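Local coordinates for protein glucanase (Klebsiella pneumoniae, PDB 5GY3) that probably hydrolyses internal beta-1,4-glucosidic linkages in cellulose, lichenin and cereal beta-D-glucans as a family 8 endoglucanase, at residues S57-W69 with D113-V125. Sequence-based numbering, arbitrary orientation.
Sequences STLRDKSNGLFYW and DAITASLLKYTVV
Asn64 and Ser118 meet where the hairpin-like loop that follows helix 45-59 folds against helix 106-123, joining two parts of the (alpha/alpha)6 barrel of this family 8 glycoside hydrolase. The hydroxyl OG of Ser118 donates to the backbone O of Asn64 at 2.7 Å, tilted 19° from the carbonyl plane, and also accepts a hydrogen bond from a water that donates to the O of Gly65 as well. That same Gly65 O, which lies close to the plane of the Arg60 guanidinium, accepts from NH1 at 3.1 Å; the arginine chain bends at chi2 and chi3 to get there, while its NE forms a salt bridge with Asp56. CZ of Phe67 lies over one face of this guanidinium, and CD1 of Ile115 meets the ring edge in plane, 3.7 Å from Phe67 CE1.

Deeper in the contact Leu66 spreads its two methyls over the helix: CD2 rests on Ser118 CB and Leu119 CD2, the latter at 3.9 Å, whereas CD1 reaches Thr123 CG2 at 3.7 Å. Helix 86-103 backs this apolar layer, with Asp89 touching Leu66 and Thr90 touching Leu119, whose side chain is about 8 Å from that of Asp87, the predicted nucleophile. Thr123 turns its hydroxyl back to the O of Leu119, leaving CG2 to face Leu66.

At the outer end, Asn64 has CG between its backbone N and carbonyl carbon (chi1 59°), from where OD1 accepts from the N of Leu66 in an Asx turn. Its CB makes a CH-pi contact, 3.6 Å from the centroid of the Tyr122 ring and 8° off the normal, while Lys121 CG covers the opposite face of that ring.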
# COMPACT_ATOMS: atom_id res chain seq x y z
N SER A 57 -10.86 -9.23 15.18
CA SER A 57 -10.77 -10.13 16.33
C SER A 57 -9.36 -10.69 16.50
O SER A 57 -8.94 -10.94 17.64
CB SER A 57 -11.79 -11.27 16.19
OG SER A 57 -11.54 -12.02 15.03
N THR A 58 -8.61 -10.89 15.41
CA THR A 58 -7.31 -11.55 15.53
C THR A 58 -6.15 -10.57 15.69
O THR A 58 -5.25 -10.81 16.50
CB THR A 58 -7.04 -12.42 14.30
OG1 THR A 58 -8.19 -13.25 14.05
CG2 THR A 58 -5.80 -13.31 14.52
N LEU A 59 -6.16 -9.47 14.94
CA LEU A 59 -4.96 -8.64 14.83
C LEU A 59 -5.04 -7.31 15.57
O LEU A 59 -4.03 -6.60 15.61
CB LEU A 59 -4.64 -8.39 13.35
CG LEU A 59 -4.29 -9.63 12.53
CD1 LEU A 59 -4.00 -9.24 11.08
CD2 LEU A 59 -3.11 -10.39 13.15
N ARG A 60 -6.18 -6.93 16.15
CA ARG A 60 -6.26 -5.62 16.79
C ARG A 60 -5.24 -5.51 17.92
O ARG A 60 -5.16 -6.38 18.79
CB ARG A 60 -7.66 -5.36 17.32
CG ARG A 60 -7.78 -3.97 17.95
CD ARG A 60 -7.92 -2.91 16.88
NE ARG A 60 -9.27 -2.95 16.31
CZ ARG A 60 -9.90 -1.91 15.77
NH1 ARG A 60 -9.32 -0.72 15.71
NH2 ARG A 60 -11.13 -2.07 15.29
N ASP A 61 -4.47 -4.42 17.90
CA ASP A 61 -3.59 -4.06 19.01
C ASP A 61 -4.37 -3.13 19.93
O ASP A 61 -4.58 -1.95 19.61
CB ASP A 61 -2.32 -3.38 18.49
CG ASP A 61 -1.32 -3.05 19.59
OD1 ASP A 61 -1.71 -2.99 20.77
OD2 ASP A 61 -0.12 -2.85 19.27
N LYS A 62 -4.80 -3.64 21.09
CA LYS A 62 -5.68 -2.87 21.96
C LYS A 62 -4.97 -1.71 22.64
O LYS A 62 -5.64 -0.81 23.15
CB LYS A 62 -6.30 -3.78 23.01
CG LYS A 62 -7.24 -4.84 22.45
CD LYS A 62 -8.65 -4.32 22.35
CE LYS A 62 -9.61 -5.42 21.88
NZ LYS A 62 -9.47 -6.66 22.70
N SER A 63 -3.63 -1.70 22.66
CA SER A 63 -2.92 -0.62 23.33
C SER A 63 -2.98 0.67 22.53
O SER A 63 -2.90 1.76 23.11
CB SER A 63 -1.47 -1.02 23.59
OG SER A 63 -0.72 -1.12 22.39
N ASN A 64 -3.13 0.59 21.21
CA ASN A 64 -3.15 1.81 20.41
C ASN A 64 -4.21 1.82 19.32
O ASN A 64 -4.29 2.81 18.59
CB ASN A 64 -1.75 2.07 19.79
CG ASN A 64 -1.27 0.94 18.90
OD1 ASN A 64 -2.05 0.15 18.38
ND2 ASN A 64 0.05 0.88 18.71
N GLY A 65 -5.03 0.78 19.19
CA GLY A 65 -6.07 0.77 18.18
C GLY A 65 -5.63 0.39 16.78
O GLY A 65 -6.47 0.36 15.87
N LEU A 66 -4.34 0.09 16.57
CA LEU A 66 -3.86 -0.33 15.27
C LEU A 66 -3.87 -1.87 15.22
O LEU A 66 -4.59 -2.51 15.99
CB LEU A 66 -2.49 0.30 15.00
CG LEU A 66 -2.52 1.84 14.96
CD1 LEU A 66 -1.11 2.39 14.91
CD2 LEU A 66 -3.32 2.28 13.75
N PHE A 67 -3.11 -2.47 14.32
CA PHE A 67 -3.19 -3.91 14.11
C PHE A 67 -1.80 -4.51 14.04
O PHE A 67 -0.93 -3.99 13.33
CB PHE A 67 -3.96 -4.23 12.82
CG PHE A 67 -5.35 -3.65 12.80
CD1 PHE A 67 -5.57 -2.37 12.32
CD2 PHE A 67 -6.42 -4.38 13.28
CE1 PHE A 67 -6.85 -1.82 12.32
CE2 PHE A 67 -7.71 -3.85 13.27
CZ PHE A 67 -7.92 -2.57 12.80
N TYR A 68 -1.59 -5.63 14.75
CA TYR A 68 -0.41 -6.46 14.50
C TYR A 68 -0.36 -6.81 13.02
O TYR A 68 -1.36 -7.22 12.43
CB TYR A 68 -0.47 -7.73 15.35
CG TYR A 68 -0.70 -7.46 16.82
CD1 TYR A 68 0.11 -6.57 17.52
CD2 TYR A 68 -1.73 -8.09 17.51
CE1 TYR A 68 -0.09 -6.33 18.86
CE2 TYR A 68 -1.94 -7.85 18.85
CZ TYR A 68 -1.12 -6.97 19.53
OH TYR A 68 -1.33 -6.72 20.87
N TRP A 69 0.82 -6.65 12.40
CA TRP A 69 0.83 -6.61 10.94
C TRP A 69 0.84 -7.99 10.29
O TRP A 69 0.42 -8.11 9.15
CB TRP A 69 2.03 -5.81 10.42
CG TRP A 69 3.34 -6.54 10.46
CD1 TRP A 69 4.13 -6.74 11.56
CD2 TRP A 69 4.03 -7.15 9.35
NE1 TRP A 69 5.27 -7.44 11.20
CE2 TRP A 69 5.23 -7.71 9.86
CE3 TRP A 69 3.74 -7.29 7.99
CZ2 TRP A 69 6.14 -8.39 9.04
CZ3 TRP A 69 4.65 -7.96 7.18
CH2 TRP A 69 5.83 -8.50 7.71
N ASP A 113 -13.01 5.74 11.75
CA ASP A 113 -12.60 6.94 12.48
C ASP A 113 -11.64 6.62 13.62
O ASP A 113 -10.73 7.40 13.91
CB ASP A 113 -13.82 7.66 13.04
CG ASP A 113 -14.74 8.23 11.98
OD1 ASP A 113 -14.26 8.47 10.86
OD2 ASP A 113 -15.93 8.45 12.28
N ALA A 114 -11.85 5.50 14.31
CA ALA A 114 -10.96 5.13 15.41
C ALA A 114 -9.56 4.84 14.89
O ALA A 114 -8.57 5.25 15.51
CB ALA A 114 -11.53 3.92 16.17
N ILE A 115 -9.47 4.13 13.76
CA ILE A 115 -8.18 3.76 13.19
C ILE A 115 -7.46 4.99 12.65
O ILE A 115 -6.25 5.15 12.87
CB ILE A 115 -8.36 2.70 12.09
CG1 ILE A 115 -9.04 1.45 12.69
CG2 ILE A 115 -7.01 2.36 11.42
CD1 ILE A 115 -9.65 0.52 11.65
N THR A 116 -8.17 5.89 11.95
CA THR A 116 -7.49 7.07 11.43
C THR A 116 -7.02 7.98 12.57
O THR A 116 -5.94 8.57 12.48
CB THR A 116 -8.36 7.85 10.44
OG1 THR A 116 -9.60 8.25 11.05
CG2 THR A 116 -8.66 6.99 9.22
N ALA A 117 -7.81 8.10 13.64
CA ALA A 117 -7.33 8.85 14.80
C ALA A 117 -6.10 8.20 15.41
O ALA A 117 -5.15 8.89 15.81
CB ALA A 117 -8.44 9.00 15.84
N SER A 118 -6.09 6.86 15.46
CA SER A 118 -4.91 6.14 15.95
C SER A 118 -3.70 6.35 15.05
O SER A 118 -2.57 6.47 15.53
CB SER A 118 -5.22 4.64 16.08
OG SER A 118 -6.04 4.37 17.20
N LEU A 119 -3.92 6.37 13.73
CA LEU A 119 -2.80 6.61 12.83
C LEU A 119 -2.17 7.97 13.08
O LEU A 119 -0.95 8.10 13.14
CB LEU A 119 -3.25 6.47 11.38
CG LEU A 119 -3.42 5.03 10.91
CD1 LEU A 119 -4.20 5.03 9.60
CD2 LEU A 119 -2.05 4.38 10.72
N LEU A 120 -2.99 9.02 13.22
CA LEU A 120 -2.42 10.34 13.48
C LEU A 120 -1.72 10.38 14.83
O LEU A 120 -0.64 10.97 14.96
CB LEU A 120 -3.51 11.42 13.41
CG LEU A 120 -4.15 11.61 12.04
CD1 LEU A 120 -5.26 12.66 12.13
CD2 LEU A 120 -3.12 11.99 10.98
N LYS A 121 -2.32 9.76 15.85
CA LYS A 121 -1.76 9.88 17.19
C LYS A 121 -0.44 9.12 17.33
O LYS A 121 0.51 9.63 17.94
CB LYS A 121 -2.77 9.39 18.22
CG LYS A 121 -2.24 9.42 19.64
CD LYS A 121 -3.32 9.08 20.64
CE LYS A 121 -2.75 9.13 22.05
NZ LYS A 121 -3.77 8.73 23.05
N TYR A 122 -0.36 7.91 16.78
CA TYR A 122 0.76 7.02 17.05
C TYR A 122 1.77 6.85 15.93
O TYR A 122 2.88 6.40 16.20
CB TYR A 122 0.24 5.63 17.43
CG TYR A 122 -0.56 5.63 18.70
CD1 TYR A 122 0.07 5.66 19.94
CD2 TYR A 122 -1.95 5.60 18.66
CE1 TYR A 122 -0.68 5.66 21.11
CE2 TYR A 122 -2.70 5.60 19.82
CZ TYR A 122 -2.06 5.63 21.04
OH TYR A 122 -2.81 5.63 22.18
N THR A 123 1.41 7.13 14.67
CA THR A 123 2.36 6.91 13.58
C THR A 123 2.84 8.18 12.90
O THR A 123 3.81 8.12 12.14
CB THR A 123 1.77 5.97 12.51
OG1 THR A 123 0.87 6.68 11.65
CG2 THR A 123 1.05 4.78 13.14
N VAL A 124 2.19 9.32 13.13
CA VAL A 124 2.56 10.56 12.45
C VAL A 124 3.39 11.40 13.41
O VAL A 124 2.98 11.64 14.56
CB VAL A 124 1.33 11.33 11.96
CG1 VAL A 124 1.73 12.75 11.53
CG2 VAL A 124 0.72 10.59 10.79
N VAL A 125 4.57 11.82 12.95
CA VAL A 125 5.47 12.61 13.77
C VAL A 125 5.91 13.84 12.99
O VAL A 125 5.77 13.92 11.77
CB VAL A 125 6.70 11.80 14.23
CG1 VAL A 125 6.27 10.59 15.06
CG2 VAL A 125 7.54 11.38 13.04
O HOH W 1 -8.27 2.42 16.40